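Local coordinates for uncharacterized protein (Pyrococcus furiosus, PDB 4XM2) that probably acts as a zinc-dependent deacetylase of the GlcNAc-PI de-N-acetylase family, removing acetyl groups from N-acetylated amino sugars, at residues E38-D43 / P149-T154. Sequence-based numbering, arbitrary orientation.
With ZN (zinc ion), chain J.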
loop_
_atom_site.group_PDB
_atom_site.type_symbol
_atom_site.label_atom_id
_atom_site.label_comp_id
_atom_site.label_asym_id
_atom_site.label_seq_id
_atom_site.Cartn_x
_atom_site.Cartn_y
_atom_site.Cartn_z
ATOM N N GLU D 38 -19.232 -14.292 -5.176
ATOM C CA GLU D 38 -18.537 -14.627 -6.406
ATOM C C GLU D 38 -17.454 -13.617 -6.747
ATOM O O GLU D 38 -17.622 -12.421 -6.470
ATOM C CB GLU D 38 -19.485 -14.820 -7.615
ATOM C CG GLU D 38 -20.412 -13.667 -7.886
ATOM C CD GLU D 38 -21.253 -13.860 -9.137
ATOM O OE1 GLU D 38 -21.280 -14.983 -9.679
ATOM O OE2 GLU D 38 -21.883 -12.879 -9.591
ATOM N N PRO D 39 -16.331 -14.076 -7.328
ATOM C CA PRO D 39 -15.237 -13.125 -7.743
ATOM C C PRO D 39 -15.605 -12.263 -8.942
ATOM O O PRO D 39 -15.228 -11.089 -8.994
ATOM C CB PRO D 39 -14.084 -14.041 -8.110
ATOM C CG PRO D 39 -14.441 -15.415 -7.437
ATOM C CD PRO D 39 -15.912 -15.493 -7.374
ATOM N N HIS D 40 -16.326 -12.848 -9.906
ATOM C CA HIS D 40 -16.746 -12.139 -11.128
ATOM C C HIS D 40 -18.207 -12.451 -11.397
ATOM O O HIS D 40 -18.722 -13.399 -10.839
ATOM C CB HIS D 40 -15.931 -12.604 -12.349
ATOM C CG HIS D 40 -14.461 -12.440 -12.177
ATOM N ND1 HIS D 40 -13.623 -13.507 -11.946
ATOM C CD2 HIS D 40 -13.688 -11.322 -12.101
ATOM C CE1 HIS D 40 -12.384 -13.055 -11.783
ATOM N NE2 HIS D 40 -12.403 -11.733 -11.858
ATOM N N PRO D 41 -18.854 -11.664 -12.271
ATOM C CA PRO D 41 -20.139 -12.033 -12.869
ATOM C C PRO D 41 -20.021 -13.322 -13.655
ATOM O O PRO D 41 -19.304 -13.356 -14.680
ATOM C CB PRO D 41 -20.432 -10.893 -13.862
ATOM C CG PRO D 41 -19.552 -9.724 -13.377
ATOM C CD PRO D 41 -18.343 -10.384 -12.781
ATOM N N ASP D 42 -20.729 -14.351 -13.184
ATOM C CA ASP D 42 -20.743 -15.687 -13.783
ATOM C C ASP D 42 -20.184 -16.787 -12.903
ATOM O O ASP D 42 -20.410 -17.957 -13.199
ATOM C CB ASP D 42 -20.173 -15.741 -15.231
ATOM C CG ASP D 42 -18.598 -15.863 -15.299
ATOM O OD1 ASP D 42 -17.938 -16.143 -14.278
ATOM O OD2 ASP D 42 -18.038 -15.684 -16.423
ATOM N N ASP D 43 -19.515 -16.465 -11.795
ATOM C CA ASP D 43 -18.940 -17.582 -11.013
ATOM C C ASP D 43 -19.925 -18.383 -10.202
ATOM O O ASP D 43 -19.839 -19.609 -10.203
ATOM C CB ASP D 43 -17.734 -17.192 -10.163
ATOM C CG ASP D 43 -16.575 -16.828 -11.009
ATOM O OD1 ASP D 43 -16.028 -17.731 -11.667
ATOM O OD2 ASP D 43 -16.243 -15.623 -11.035
ATOM N N PRO D 149 -5.789 -14.140 -9.038
ATOM C CA PRO D 149 -5.718 -13.557 -7.682
ATOM C C PRO D 149 -7.072 -13.183 -7.114
ATOM O O PRO D 149 -7.267 -13.381 -5.920
ATOM C CB PRO D 149 -4.849 -12.293 -7.854
ATOM C CG PRO D 149 -4.912 -11.996 -9.278
ATOM C CD PRO D 149 -4.986 -13.346 -9.978
ATOM N N ASP D 150 -7.968 -12.634 -7.948
ATOM C CA ASP D 150 -9.339 -12.279 -7.550
ATOM C C ASP D 150 -10.076 -13.485 -6.951
ATOM O O ASP D 150 -10.918 -13.313 -6.065
ATOM C CB ASP D 150 -10.197 -11.821 -8.764
ATOM C CG ASP D 150 -9.809 -10.430 -9.339
ATOM O OD1 ASP D 150 -9.089 -9.663 -8.693
ATOM O OD2 ASP D 150 -10.261 -10.084 -10.483
ATOM N N HIS D 151 -9.762 -14.699 -7.425
ATOM C CA HIS D 151 -10.411 -15.924 -6.937
ATOM C C HIS D 151 -9.840 -16.315 -5.618
ATOM O O HIS D 151 -10.543 -16.496 -4.631
ATOM C CB HIS D 151 -10.240 -17.098 -7.939
ATOM C CG HIS D 151 -11.303 -17.135 -8.977
ATOM N ND1 HIS D 151 -12.168 -18.213 -9.114
ATOM C CD2 HIS D 151 -11.711 -16.195 -9.877
ATOM C CE1 HIS D 151 -13.036 -17.935 -10.068
ATOM N NE2 HIS D 151 -12.777 -16.737 -10.558
ATOM N N ARG D 152 -8.537 -16.447 -5.583
ATOM C CA ARG D 152 -7.890 -16.725 -4.312
ATOM C C ARG D 152 -8.420 -15.668 -3.315
ATOM O O ARG D 152 -8.843 -15.996 -2.245
ATOM C CB ARG D 152 -6.354 -16.633 -4.455
ATOM C CG ARG D 152 -5.777 -17.537 -5.514
ATOM C CD ARG D 152 -4.208 -17.673 -5.315
ATOM N NE ARG D 152 -3.551 -16.435 -5.700
ATOM C CZ ARG D 152 -3.008 -16.177 -6.881
ATOM N NH1 ARG D 152 -3.003 -17.083 -7.847
ATOM N NH2 ARG D 152 -2.423 -15.011 -7.076
ATOM N N ARG D 153 -8.449 -14.405 -3.687
ATOM C CA ARG D 153 -8.675 -13.404 -2.662
ATOM C C ARG D 153 -10.116 -13.438 -2.180
ATOM O O ARG D 153 -10.370 -13.262 -1.010
ATOM C CB ARG D 153 -8.231 -12.034 -3.132
ATOM C CG ARG D 153 -6.694 -11.917 -3.133
ATOM C CD ARG D 153 -6.243 -10.792 -4.038
ATOM N NE ARG D 153 -4.877 -10.480 -3.701
ATOM C CZ ARG D 153 -4.257 -9.325 -3.992
ATOM N NH1 ARG D 153 -4.891 -8.285 -4.600
ATOM N NH2 ARG D 153 -2.986 -9.197 -3.627
ATOM N N THR D 154 -11.037 -13.734 -3.101
ATOM C CA THR D 154 -12.441 -13.848 -2.737
ATOM C C THR D 154 -12.631 -14.920 -1.703
ATOM O O THR D 154 -13.246 -14.674 -0.696
ATOM C CB THR D 154 -13.329 -14.098 -3.917
ATOM O OG1 THR D 154 -13.244 -12.971 -4.777
ATOM C CG2 THR D 154 -14.794 -14.192 -3.433
HETATM ZN ZN ZN J . -14.096 -15.631 -12.072
HETATM O O HOH W 1 -15.300 -15.936 -14.072
HETATM O O HOH W 2 -13.006 -15.838 -13.870
#
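Asp150, in the first turn of helix 149-164, takes up the far nitrogen of a zinc-bound histidine: His40 NE2 donates to the anti lone pair of Asp150 OD2, at 3.0 Å, with OD2 lying 21° out of the plane of the imidazole. The same oxygen accepts from Thr112 N, and Asp150 OD1 from Leu114 N, so the carboxylate is held at both oxygens. The bond at NE2 and the zinc at ND1, 2.2 Å away, together fix the rotation of the His40 imidazole.

His151 completes the protein part of the site from the helix side, with NE2 2.3 Å from the zinc. The two imidazoles meet at their edges, neither covering the other's face, whereas Pro39 sets CG over the centre of one face of the His151 ring, 3.7 Å from the centroid, in a CH-pi contact. Asp43 comes in at the ring edge, its carboxylate plane nearly perpendicular (86°) to the imidazole. Asp43 OD2 binds the metal at 2.4 Å and also accepts from His40 N, tying the loop back on itself, while Tyr191 OH is hydrogen-bonded to Asp43 OD1.

One turn on, Thr154 turns OG1 back beside its backbone N (chi1 -64°), where it donates a hydrogen bond to Asp150 O at 2.7 Å and packs against Pro39 CA and CB.

Two waters fill out a five-coordinate zinc, one of them also donating to Asp42 OD1 and Asp43 OD1. A His-Pro-Asp-Asp loop following the first strand of a Rossmann-like sheet, joined by a helix-borne histidine, is the metal site characteristic of GlcNAc-PI de-N-acetylase (LmbE-like) enzymes.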